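Local coordinates for protein leucine aminopeptidase A1, chloroplastic (Solanum lycopersicum, PDB 5D8N) that removes N-terminal amino acids, preferably leucine but also proline, from peptides as a magnesium-dependent homohexameric M17 peptidase, and also has protein-folding chaperone activity, at residues A[89-95]-A[108-112]; A[158-163]-A[190-194]; A[167-171]-A[210-214]; A[425-431]-A[449-455]. The protein carries 1 engineered substitution. One frame throughout, in Å; residues are numbered along the deposited sequence.

From the N terminus, contact 1 closes first: the strand segment 108-112, at the end of the hairpin 96-112, comes back against the loop 89-95 and closes it, near one margin of the sheet in the N-terminal domain. Contact 2 reaches the same sheet, seating 158-163 of helix 152-170 on 190-194, the end of strand 187-191 and the loop that follows, with its centre about 18 Å from that of contact 1. Contact 3 uses the end of that helix, joining 167-171 to 210-214 of helix 197-221, so contacts 2 and 3 cross along the sequence. That second helix runs on toward the catalytic domain, where contact 4 closes separately, pairing 425-431 with 449-455 across the connection made by helix 433-446.

Contact 1: A[89-95]-A[108-112]; sequences FSGKSGQ and LVGLG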
loop_
_atom_site.group_PDB
_atom_site.type_symbol
_atom_site.label_atom_id
_atom_site.label_comp_id
_atom_site.label_asym_id
_atom_site.label_seq_id
_atom_site.Cartn_x
_atom_site.Cartn_y
_atom_site.Cartn_z
ATOM N N PHE A 89 41.446 23.510 8.112
ATOM C CA PHE A 89 41.979 22.214 7.657
ATOM C C PHE A 89 42.995 21.750 8.691
ATOM O O PHE A 89 43.938 22.475 8.988
ATOM C CB PHE A 89 42.691 22.356 6.302
ATOM C CG PHE A 89 43.305 21.088 5.791
ATOM C CD1 PHE A 89 42.543 20.147 5.125
ATOM C CD2 PHE A 89 44.651 20.831 5.952
ATOM C CE1 PHE A 89 43.098 18.955 4.691
ATOM C CE2 PHE A 89 45.204 19.616 5.564
ATOM C CZ PHE A 89 44.438 18.683 4.897
ATOM N N SER A 90 42.761 20.593 9.298
ATOM C CA SER A 90 43.694 20.023 10.276
ATOM C C SER A 90 44.024 18.574 9.911
ATOM O O SER A 90 44.540 17.816 10.732
ATOM C CB SER A 90 43.088 20.087 11.684
ATOM O OG SER A 90 41.881 19.345 11.727
ATOM N N GLY A 91 43.753 18.192 8.664
ATOM C CA GLY A 91 44.157 16.878 8.164
ATOM C C GLY A 91 43.173 15.768 8.466
ATOM O O GLY A 91 43.508 14.596 8.319
ATOM N N LYS A 92 41.951 16.124 8.846
ATOM C CA LYS A 92 40.914 15.118 9.088
ATOM C C LYS A 92 40.478 14.462 7.787
ATOM O O LYS A 92 40.561 15.067 6.715
ATOM C CB LYS A 92 39.699 15.714 9.813
ATOM C CG LYS A 92 40.008 16.229 11.213
ATOM C CD LYS A 92 38.768 16.810 11.876
ATOM C CE LYS A 92 39.064 17.276 13.298
ATOM N NZ LYS A 92 37.918 18.032 13.875
ATOM N N SER A 93 39.980 13.236 7.899
ATOM C CA SER A 93 39.599 12.433 6.750
ATOM C C SER A 93 38.487 13.102 5.949
ATOM O O SER A 93 37.616 13.724 6.534
ATOM C CB SER A 93 39.217 11.035 7.228
ATOM O OG SER A 93 38.887 10.266 6.093
ATOM N N GLY A 94 38.684 13.240 4.639
ATOM C CA GLY A 94 37.763 14.003 3.781
ATOM C C GLY A 94 38.039 15.504 3.635
ATOM O O GLY A 94 37.410 16.198 2.840
ATOM N N GLN A 95 38.893 16.074 4.472
ATOM C CA GLN A 95 39.126 17.510 4.405
ATOM C C GLN A 95 40.073 17.759 3.246
ATOM O O GLN A 95 40.927 16.940 2.932
ATOM C CB GLN A 95 39.758 18.014 5.704
ATOM C CG GLN A 95 38.781 18.116 6.871
ATOM C CD GLN A 95 39.391 18.830 8.059
ATOM O OE1 GLN A 95 40.612 18.868 8.217
ATOM N NE2 GLN A 95 38.552 19.404 8.904
ATOM N N LEU A 108 46.174 20.025 -0.287
ATOM C CA LEU A 108 46.393 19.155 0.865
ATOM C C LEU A 108 45.149 18.322 1.087
ATOM O O LEU A 108 44.040 18.834 1.038
ATOM C CB LEU A 108 46.649 19.984 2.119
ATOM C CG LEU A 108 47.752 21.048 2.012
ATOM C CD1 LEU A 108 47.904 21.672 3.386
ATOM C CD2 LEU A 108 49.069 20.432 1.556
ATOM N N VAL A 109 45.331 17.027 1.293
ATOM C CA VAL A 109 44.226 16.094 1.449
ATOM C C VAL A 109 44.349 15.398 2.786
ATOM O O VAL A 109 45.390 14.802 3.087
ATOM C CB VAL A 109 44.268 15.018 0.349
ATOM C CG1 VAL A 109 43.139 14.026 0.541
ATOM C CG2 VAL A 109 44.161 15.676 -1.021
ATOM N N GLY A 110 43.285 15.459 3.579
ATOM C CA GLY A 110 43.312 14.918 4.932
ATOM C C GLY A 110 43.233 13.412 4.916
ATOM O O GLY A 110 42.399 12.854 4.227
ATOM N N LEU A 111 44.134 12.748 5.636
ATOM C CA LEU A 111 44.084 11.293 5.763
ATOM C C LEU A 111 43.486 10.819 7.096
ATOM O O LEU A 111 43.404 9.617 7.353
ATOM C CB LEU A 111 45.488 10.731 5.591
ATOM C CG LEU A 111 46.144 11.041 4.244
ATOM C CD1 LEU A 111 47.584 10.547 4.183
ATOM C CD2 LEU A 111 45.337 10.427 3.111
ATOM N N GLY A 112 43.210 11.759 7.997
ATOM C CA GLY A 112 42.702 11.441 9.320
ATOM C C GLY A 112 43.785 10.905 10.236
ATOM O O GLY A 112 44.960 11.221 10.068
#
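F89 brings its ring down against L108 and G110 just before a type II beta turn, K92 to Q95, that leads into the hairpin of strands 96-101 and 104-112 in the N-terminal domain. Its CB points toward the strand, and with CG anti to the backbone N (chi1 178°) the ring continues in that direction. Further out, CE2 rests 3.8 Å from L108 CB, CE1 reaches the backbone of L108 and G110, and CZ ends 3.7 Å from G110 N, which lies at the ring edge. G91 N sits over the centre of one face, 3.7 Å above the plane. A flat ring suits this place because it can take the G91 backbone over its face while its edge meets that of G110. Glycine suits 110 because its bare CA lets K92 O approach to 3.3 Å in a CA-H...O contact. G94 takes the positive phi needed at the third position of the turn, which Q95 N closes on K92 O. Inside the loop, Q95 OE1 accepts from both S90 N and K92 N, holding the amide in place. Two backbone bonds fix the loop to the strand: G110 N to Q95 O, 2.9 Å, and G112 N to G91 O, also 2.9 Å and in the carbonyl plane.

Contact 2: A[158-163]-A[190-194]; sequences SASAIA and ILGLG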
loop_
_atom_site.group_PDB
_atom_site.type_symbol
_atom_site.label_atom_id
_atom_site.label_comp_id
_atom_site.label_asym_id
_atom_site.label_seq_id
_atom_site.Cartn_x
_atom_site.Cartn_y
_atom_site.Cartn_z
ATOM N N SER A 158 51.516 1.772 -1.050
ATOM C CA SER A 158 50.856 3.076 -1.043
ATOM C C SER A 158 50.878 3.727 -2.431
ATOM O O SER A 158 49.888 4.270 -2.877
ATOM C CB SER A 158 51.491 4.036 -0.039
ATOM O OG SER A 158 51.265 3.537 1.260
ATOM N N ALA A 159 51.976 3.570 -3.151
ATOM C CA ALA A 159 52.095 4.173 -4.459
ATOM C C ALA A 159 51.078 3.550 -5.390
ATOM O O ALA A 159 50.445 4.255 -6.170
ATOM C CB ALA A 159 53.505 3.993 -5.019
ATOM N N SER A 160 50.946 2.225 -5.360
ATOM C CA SER A 160 50.041 1.557 -6.284
ATOM C C SER A 160 48.567 1.824 -5.965
ATOM O O SER A 160 47.734 1.959 -6.867
ATOM C CB SER A 160 50.304 0.062 -6.360
ATOM O OG SER A 160 49.958 -0.554 -5.146
ATOM N N ALA A 161 48.273 2.016 -4.689
ATOM C CA ALA A 161 46.950 2.412 -4.232
ATOM C C ALA A 161 46.629 3.863 -4.596
ATOM O O ALA A 161 45.520 4.147 -5.046
ATOM C CB ALA A 161 46.825 2.225 -2.723
ATOM N N ILE A 162 47.616 4.750 -4.524
ATOM C CA ILE A 162 47.456 6.122 -5.009
ATOM C C ILE A 162 47.136 6.124 -6.509
ATOM O O ILE A 162 46.196 6.794 -6.957
ATOM C CB ILE A 162 48.706 6.959 -4.740
ATOM C CG1 ILE A 162 48.818 7.311 -3.253
ATOM C CG2 ILE A 162 48.723 8.236 -5.573
ATOM C CD1 ILE A 162 50.208 7.777 -2.827
ATOM N N ALA A 163 47.888 5.325 -7.270
ATOM C CA ALA A 163 47.694 5.209 -8.699
ATOM C C ALA A 163 46.280 4.748 -9.003
ATOM O O ALA A 163 45.634 5.284 -9.894
ATOM C CB ALA A 163 48.710 4.238 -9.305
ATOM N N ILE A 190 54.298 9.983 -9.047
ATOM C CA ILE A 190 54.244 9.636 -7.654
ATOM C C ILE A 190 55.622 9.853 -7.042
ATOM O O ILE A 190 56.615 9.275 -7.488
ATOM C CB ILE A 190 53.779 8.181 -7.498
ATOM C CG1 ILE A 190 52.381 8.026 -8.114
ATOM C CG2 ILE A 190 53.743 7.791 -6.024
ATOM C CD1 ILE A 190 51.911 6.590 -8.175
ATOM N N LEU A 191 55.654 10.633 -5.973
ATOM C CA LEU A 191 56.899 11.121 -5.392
ATOM C C LEU A 191 57.075 10.645 -3.956
ATOM O O LEU A 191 56.105 10.372 -3.237
ATOM C CB LEU A 191 56.935 12.651 -5.397
ATOM C CG LEU A 191 56.602 13.372 -6.708
ATOM C CD1 LEU A 191 56.693 14.886 -6.513
ATOM C CD2 LEU A 191 57.507 12.908 -7.838
ATOM N N GLY A 192 58.342 10.454 -3.594
ATOM C CA GLY A 192 58.727 10.191 -2.210
ATOM C C GLY A 192 58.617 8.734 -1.794
ATOM O O GLY A 192 58.713 8.445 -0.603
ATOM N N LEU A 193 58.151 7.869 -2.697
ATOM C CA LEU A 193 57.788 6.531 -2.279
ATOM C C LEU A 193 58.694 5.473 -2.923
ATOM O O LEU A 193 58.444 4.275 -2.765
ATOM C CB LEU A 193 56.312 6.235 -2.582
ATOM C CG LEU A 193 55.276 7.059 -1.812
ATOM C CD1 LEU A 193 53.853 6.796 -2.307
ATOM C CD2 LEU A 193 55.347 6.785 -0.316
ATOM N N GLY A 194 59.735 5.911 -3.623
ATOM C CA GLY A 194 60.703 5.000 -4.223
ATOM C C GLY A 194 60.656 5.065 -5.735
ATOM O O GLY A 194 59.780 5.717 -6.301
#
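I190 and L193 both swing CG1 or CG away from their carbonyl carbons (chi1 -60° and -66°) and then run extended, which drives each CD1 straight at the helical segment 158-163. The tip of I190 arrives beside the backbone: its CD1 lies 3.4 Å from A159 O, a carbonyl already engaged by A163 N in the helix, and 4.1 Å from A163 CB. Its other branch, CG2, meets A159 CB at 3.9 Å. Beta-branching is useful here, since one residue can press on two small positions a helical turn apart.

L193 works from the loop beyond the strand, where G192, with its positive phi, lets the chain turn. L193 CD1 packs against A159 CA at 3.8 Å, with S158 just beyond, and meets I162 tip to tip, CD1 to CD1, at 3.8 Å. This is the helix-on-sheet packing of a beta-alpha-beta crossover: strand 139-144 leads through helix 152-170 to the neighbouring parallel strand 187-191, and the helix packs on one face of the sheet of the N-terminal domain. Alanine at 159 and 163 keeps the helix surface low: I190 of the strand can come close to the backbone at both, and L193 of the loop at A159, whereas the longer I162 spans outward to L193 and also touches V142 of strand 139-144.

No hydrogen bond crosses the interface, which is buried and held by close apolar contact. S158, the polar residue at its margin, turns its OG back to S154 O one turn earlier in the helix, while I199 of helix 197-221 reaches A159.

Contact 3: A[167-171]-A[210-214]; sequences VLGSF and CAGVI
I214 N donates a 2.8 Å hydrogen bond to C210 O, the helical bond that puts both residues one turn apart on the surface touched by V167 and L168. The contact itself is apolar. L168 inserts its branched end into the notch formed by C210, V213 and I214: CD2 lies 3.7 Å from V213 CG1, the two side chains crossing at about a right angle, and 4.0 Å from I214 CG1, while CG rests 3.9 Å from C210 SG.

Here the final turn of helix 152-170 packs against helix 197-221, which leads from the N-terminal domain toward the catalytic one. V167 has CG1 anti to its N (chi1 172°), and this branch leans on C210 CB at 3.7 Å. A short cysteine at 210 brings the helices near, with a polarisable sulfur set against L168 CG and V167 CB. F171, just past the helix end, extends along I214 in the opposite direction; its CE1 meets I214 CG2 at 3.7 Å, and the ring also touches R217 and E218 farther along the same helix. Near the helix terminus, L168 O takes F171 N at 3.3 Å and also a weak hydrogen bond from R217 NH1.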
loop_
_atom_site.group_PDB
_atom_site.type_symbol
_atom_site.label_atom_id
_atom_site.label_comp_id
_atom_site.label_asym_id
_atom_site.label_seq_id
_atom_site.Cartn_x
_atom_site.Cartn_y
_atom_site.Cartn_z
ATOM N N VAL A 167 43.413 6.766 -11.195
ATOM C CA VAL A 167 42.910 6.207 -12.440
ATOM C C VAL A 167 41.397 6.036 -12.344
ATOM O O VAL A 167 40.658 6.523 -13.185
ATOM C CB VAL A 167 43.588 4.855 -12.778
ATOM C CG1 VAL A 167 42.927 4.184 -13.979
ATOM C CG2 VAL A 167 45.057 5.056 -13.118
ATOM N N LEU A 168 40.935 5.445 -11.247
ATOM C CA LEU A 168 39.518 5.200 -11.104
ATOM C C LEU A 168 38.779 6.506 -10.847
ATOM O O LEU A 168 37.693 6.695 -11.344
ATOM C CB LEU A 168 39.266 4.243 -9.939
ATOM C CG LEU A 168 39.835 2.856 -10.141
ATOM C CD1 LEU A 168 39.437 1.988 -8.931
ATOM C CD2 LEU A 168 39.293 2.287 -11.431
ATOM N N GLY A 169 39.417 7.450 -10.158
ATOM C CA GLY A 169 38.802 8.728 -9.869
ATOM C C GLY A 169 38.684 9.607 -11.094
ATOM O O GLY A 169 37.782 10.439 -11.141
ATOM N N SER A 170 39.520 9.370 -12.105
ATOM C CA SER A 170 39.482 10.146 -13.345
ATOM C C SER A 170 38.514 9.595 -14.369
ATOM O O SER A 170 38.267 10.252 -15.375
ATOM C CB SER A 170 40.867 10.172 -14.007
ATOM O OG SER A 170 41.768 10.829 -13.134
ATOM N N PHE A 171 38.002 8.388 -14.146
ATOM C CA PHE A 171 37.105 7.776 -15.122
ATOM C C PHE A 171 35.791 8.538 -15.169
ATOM O O PHE A 171 35.197 8.811 -14.133
ATOM C CB PHE A 171 36.842 6.324 -14.754
ATOM C CG PHE A 171 35.737 5.691 -15.543
ATOM C CD1 PHE A 171 35.896 5.424 -16.893
ATOM C CD2 PHE A 171 34.531 5.412 -14.944
ATOM C CE1 PHE A 171 34.914 4.755 -17.602
ATOM C CE2 PHE A 171 33.525 4.797 -15.661
ATOM C CZ PHE A 171 33.737 4.423 -16.980
ATOM N N CYS A 210 42.793 -1.830 -12.568
ATOM C CA CYS A 210 41.908 -0.711 -12.906
ATOM C C CYS A 210 41.232 -0.915 -14.250
ATOM O O CYS A 210 40.076 -0.549 -14.419
ATOM C CB CYS A 210 42.631 0.637 -12.898
ATOM S SG CYS A 210 43.141 1.198 -11.240
ATOM N N ALA A 211 41.948 -1.443 -15.238
ATOM C CA ALA A 211 41.332 -1.607 -16.545
ATOM C C ALA A 211 40.185 -2.612 -16.468
ATOM O O ALA A 211 39.164 -2.471 -17.152
ATOM C CB ALA A 211 42.372 -2.018 -17.592
ATOM N N GLY A 212 40.337 -3.616 -15.613
ATOM C CA GLY A 212 39.233 -4.508 -15.295
ATOM C C GLY A 212 38.091 -3.841 -14.544
ATOM O O GLY A 212 36.941 -4.058 -14.855
ATOM N N VAL A 213 38.398 -3.012 -13.558
ATOM C CA VAL A 213 37.369 -2.300 -12.813
ATOM C C VAL A 213 36.554 -1.391 -13.743
ATOM O O VAL A 213 35.322 -1.352 -13.695
ATOM C CB VAL A 213 37.991 -1.478 -11.685
ATOM C CG1 VAL A 213 36.945 -0.598 -11.022
ATOM C CG2 VAL A 213 38.618 -2.395 -10.634
ATOM N N ILE A 214 37.254 -0.689 -14.616
ATOM C CA ILE A 214 36.628 0.232 -15.561
ATOM C C ILE A 214 35.758 -0.474 -16.595
ATOM O O ILE A 214 34.634 -0.049 -16.833
ATOM C CB ILE A 214 37.685 1.119 -16.232
ATOM C CG1 ILE A 214 38.131 2.164 -15.211
ATOM C CG2 ILE A 214 37.114 1.805 -17.479
ATOM C CD1 ILE A 214 39.372 2.928 -15.632
#

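Contact 4: A[425-431]-A[449-455]; sequences VAGAFTP and KLWRMPM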
loop_
_atom_site.group_PDB
_atom_site.type_symbol
_atom_site.label_atom_id
_atom_site.label_comp_id
_atom_site.label_asym_id
_atom_site.label_seq_id
_atom_site.Cartn_x
_atom_site.Cartn_y
_atom_site.Cartn_z
ATOM N N VAL A 425 28.381 -2.747 1.792
ATOM C CA VAL A 425 29.028 -3.954 2.302
ATOM C C VAL A 425 28.326 -5.195 1.747
ATOM O O VAL A 425 27.136 -5.398 1.965
ATOM C CB VAL A 425 28.973 -4.021 3.852
ATOM C CG1 VAL A 425 29.703 -5.278 4.336
ATOM C CG2 VAL A 425 29.639 -2.796 4.492
ATOM N N ALA A 426 29.059 -6.012 1.006
ATOM C CA ALA A 426 28.483 -7.204 0.408
ATOM C C ALA A 426 28.430 -8.326 1.431
ATOM O O ALA A 426 29.237 -8.380 2.359
ATOM C CB ALA A 426 29.292 -7.627 -0.811
ATOM N N GLY A 427 27.475 -9.229 1.256
ATOM C CA GLY A 427 27.356 -10.388 2.118
ATOM C C GLY A 427 27.988 -11.611 1.473
ATOM O O GLY A 427 27.691 -11.938 0.333
ATOM N N ALA A 428 28.762 -12.342 2.267
ATOM C CA ALA A 428 29.466 -13.531 1.824
ATOM C C ALA A 428 28.874 -14.730 2.555
ATOM O O ALA A 428 28.781 -14.750 3.791
ATOM C CB ALA A 428 30.959 -13.408 2.145
ATOM N N PHE A 429 28.539 -15.757 1.783
ATOM C CA PHE A 429 27.933 -16.962 2.314
ATOM C C PHE A 429 28.698 -18.179 1.827
ATOM O O PHE A 429 28.887 -18.331 0.625
ATOM C CB PHE A 429 26.490 -17.104 1.831
ATOM C CG PHE A 429 25.598 -15.971 2.247
ATOM C CD1 PHE A 429 25.532 -14.825 1.497
ATOM C CD2 PHE A 429 24.705 -16.140 3.280
ATOM C CE1 PHE A 429 24.697 -13.792 1.855
ATOM C CE2 PHE A 429 23.871 -15.105 3.653
ATOM C CZ PHE A 429 23.887 -13.917 2.953
ATOM N N THR A 430 29.161 -19.008 2.762
ATOM C CA THR A 430 29.852 -20.231 2.371
ATOM C C THR A 430 29.736 -21.299 3.448
ATOM O O THR A 430 29.770 -20.981 4.622
ATOM C CB THR A 430 31.346 -19.957 2.075
ATOM O OG1 THR A 430 32.006 -21.164 1.694
ATOM C CG2 THR A 430 32.046 -19.388 3.286
ATOM N N PRO A 431 29.606 -22.572 3.041
ATOM C CA PRO A 431 29.787 -23.695 3.966
ATOM C C PRO A 431 31.240 -23.896 4.377
ATOM O O PRO A 431 31.523 -24.685 5.265
ATOM C CB PRO A 431 29.299 -24.912 3.168
ATOM C CG PRO A 431 28.545 -24.355 1.997
ATOM C CD PRO A 431 29.173 -23.025 1.710
ATOM N N LYS A 449 34.774 -3.902 0.798
ATOM C CA LYS A 449 34.023 -4.216 2.021
ATOM C C LYS A 449 33.062 -5.367 1.811
ATOM O O LYS A 449 32.192 -5.310 0.937
ATOM C CB LYS A 449 33.201 -3.022 2.503
ATOM C CG LYS A 449 34.023 -1.800 2.873
ATOM C CD LYS A 449 33.112 -0.630 3.231
ATOM C CE LYS A 449 33.993 0.603 3.394
ATOM N NZ LYS A 449 33.386 1.704 4.175
ATOM N N LEU A 450 33.203 -6.374 2.677
ATOM C CA LEU A 450 32.300 -7.513 2.711
ATOM C C LEU A 450 32.245 -8.103 4.109
ATOM O O LEU A 450 33.086 -7.810 4.958
ATOM C CB LEU A 450 32.682 -8.558 1.642
ATOM C CG LEU A 450 34.084 -9.158 1.609
ATOM C CD1 LEU A 450 34.275 -10.203 2.696
ATOM C CD2 LEU A 450 34.364 -9.793 0.266
ATOM N N TRP A 451 31.249 -8.948 4.349
ATOM C CA TRP A 451 31.027 -9.507 5.676
ATOM C C TRP A 451 30.369 -10.868 5.511
ATOM O O TRP A 451 29.359 -11.007 4.817
ATOM C CB TRP A 451 30.121 -8.582 6.483
ATOM C CG TRP A 451 30.000 -8.911 7.952
ATOM C CD1 TRP A 451 29.028 -9.653 8.553
ATOM C CD2 TRP A 451 30.916 -8.538 8.989
ATOM N NE1 TRP A 451 29.234 -9.704 9.919
ATOM C CE2 TRP A 451 30.378 -9.001 10.211
ATOM C CE3 TRP A 451 32.163 -7.897 8.993
ATOM C CZ2 TRP A 451 31.062 -8.877 11.419
ATOM C CZ3 TRP A 451 32.796 -7.661 10.220
ATOM C CH2 TRP A 451 32.238 -8.163 11.425
ATOM N N ARG A 452 30.926 -11.875 6.178
ATOM C CA ARG A 452 30.323 -13.185 6.141
ATOM C C ARG A 452 28.996 -13.199 6.896
ATOM O O ARG A 452 28.853 -12.599 7.972
ATOM C CB ARG A 452 31.261 -14.228 6.716
ATOM C CG ARG A 452 30.803 -15.642 6.404
ATOM C CD ARG A 452 31.604 -16.678 7.173
ATOM N NE ARG A 452 31.271 -18.043 6.787
ATOM C CZ ARG A 452 31.849 -19.135 7.295
ATOM N NH1 ARG A 452 32.863 -19.026 8.124
ATOM N NH2 ARG A 452 31.519 -20.343 6.843
ATOM N N MET A 453 28.026 -13.884 6.307
ATOM C CA MET A 453 26.723 -14.077 6.926
ATOM C C MET A 453 26.442 -15.569 7.009
ATOM O O MET A 453 26.995 -16.364 6.245
ATOM C CB MET A 453 25.644 -13.416 6.053
ATOM C CG MET A 453 25.812 -11.914 5.953
ATOM S SD MET A 453 25.295 -11.102 7.483
ATOM C CE MET A 453 23.532 -11.234 7.349
ATOM N N PRO A 454 25.616 -15.975 7.973
ATOM C CA PRO A 454 25.532 -17.404 8.260
ATOM C C PRO A 454 24.607 -18.126 7.285
ATOM O O PRO A 454 23.517 -17.647 6.991
ATOM C CB PRO A 454 24.919 -17.419 9.663
ATOM C CG PRO A 454 24.047 -16.193 9.693
ATOM C CD PRO A 454 24.800 -15.161 8.887
ATOM N N MET A 455 24.976 -19.332 6.884
ATOM C CA MET A 455 24.061 -20.199 6.179
ATOM C C MET A 455 23.245 -21.062 7.131
ATOM O O MET A 455 23.556 -22.233 7.356
ATOM C CB MET A 455 24.841 -21.035 5.170
ATOM C CG MET A 455 25.345 -20.112 4.062
ATOM S SD MET A 455 26.050 -20.972 2.659
ATOM C CE MET A 455 24.572 -21.705 1.978
HETATM O O HOH W 1 28.695 -18.397 5.625
HETATM O O HOH W 2 27.792 -20.318 7.351
#
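F429 lies side by side with M453, both pointing the same way, its CE2 only 3.4 Å from M453 CB, while F429 CB touches M455 CG at 3.9 Å. The ring reaches A480 and A484 of helix 479-488, so a broad aromatic bridges helix and strand. V425 CG1 covers L450 CA at the other end.

Leading up to this cluster are two parallel strands, 426-429 and 450-452, the ends of a beta-alpha-beta unit closed by helix 433-446. A428 is the midpoint: its N bonds to W451 O (2.9 Å) and its O takes M453 N (2.8 Å). G427, lacking a side chain, gives way to the F429 ring; A426 and A428 are on the other face, against Y517 and L500 respectively.

At the polar edge R452, CG anti to the backbone N (chi1 -167°) and the chain extended to NE, crosses T430. Its NH2 donates to T430 O at 2.9 Å, in the guanidinium plane but above that of the carbonyl, and also forms a salt bridge with D433. A water accepts from R452 NE and T430 N and donates to M453 O, bridging the segments.

Strand 450-452 is outermost in this chain's sheet; W451 NE1 bonds to R452 O of the second subunit, and R452 O to W451 NE1 of that subunit. The chemistry implies a pairing clamped at one end by charge and water, with an indole and a carbonyl turned outward to knit the subunits.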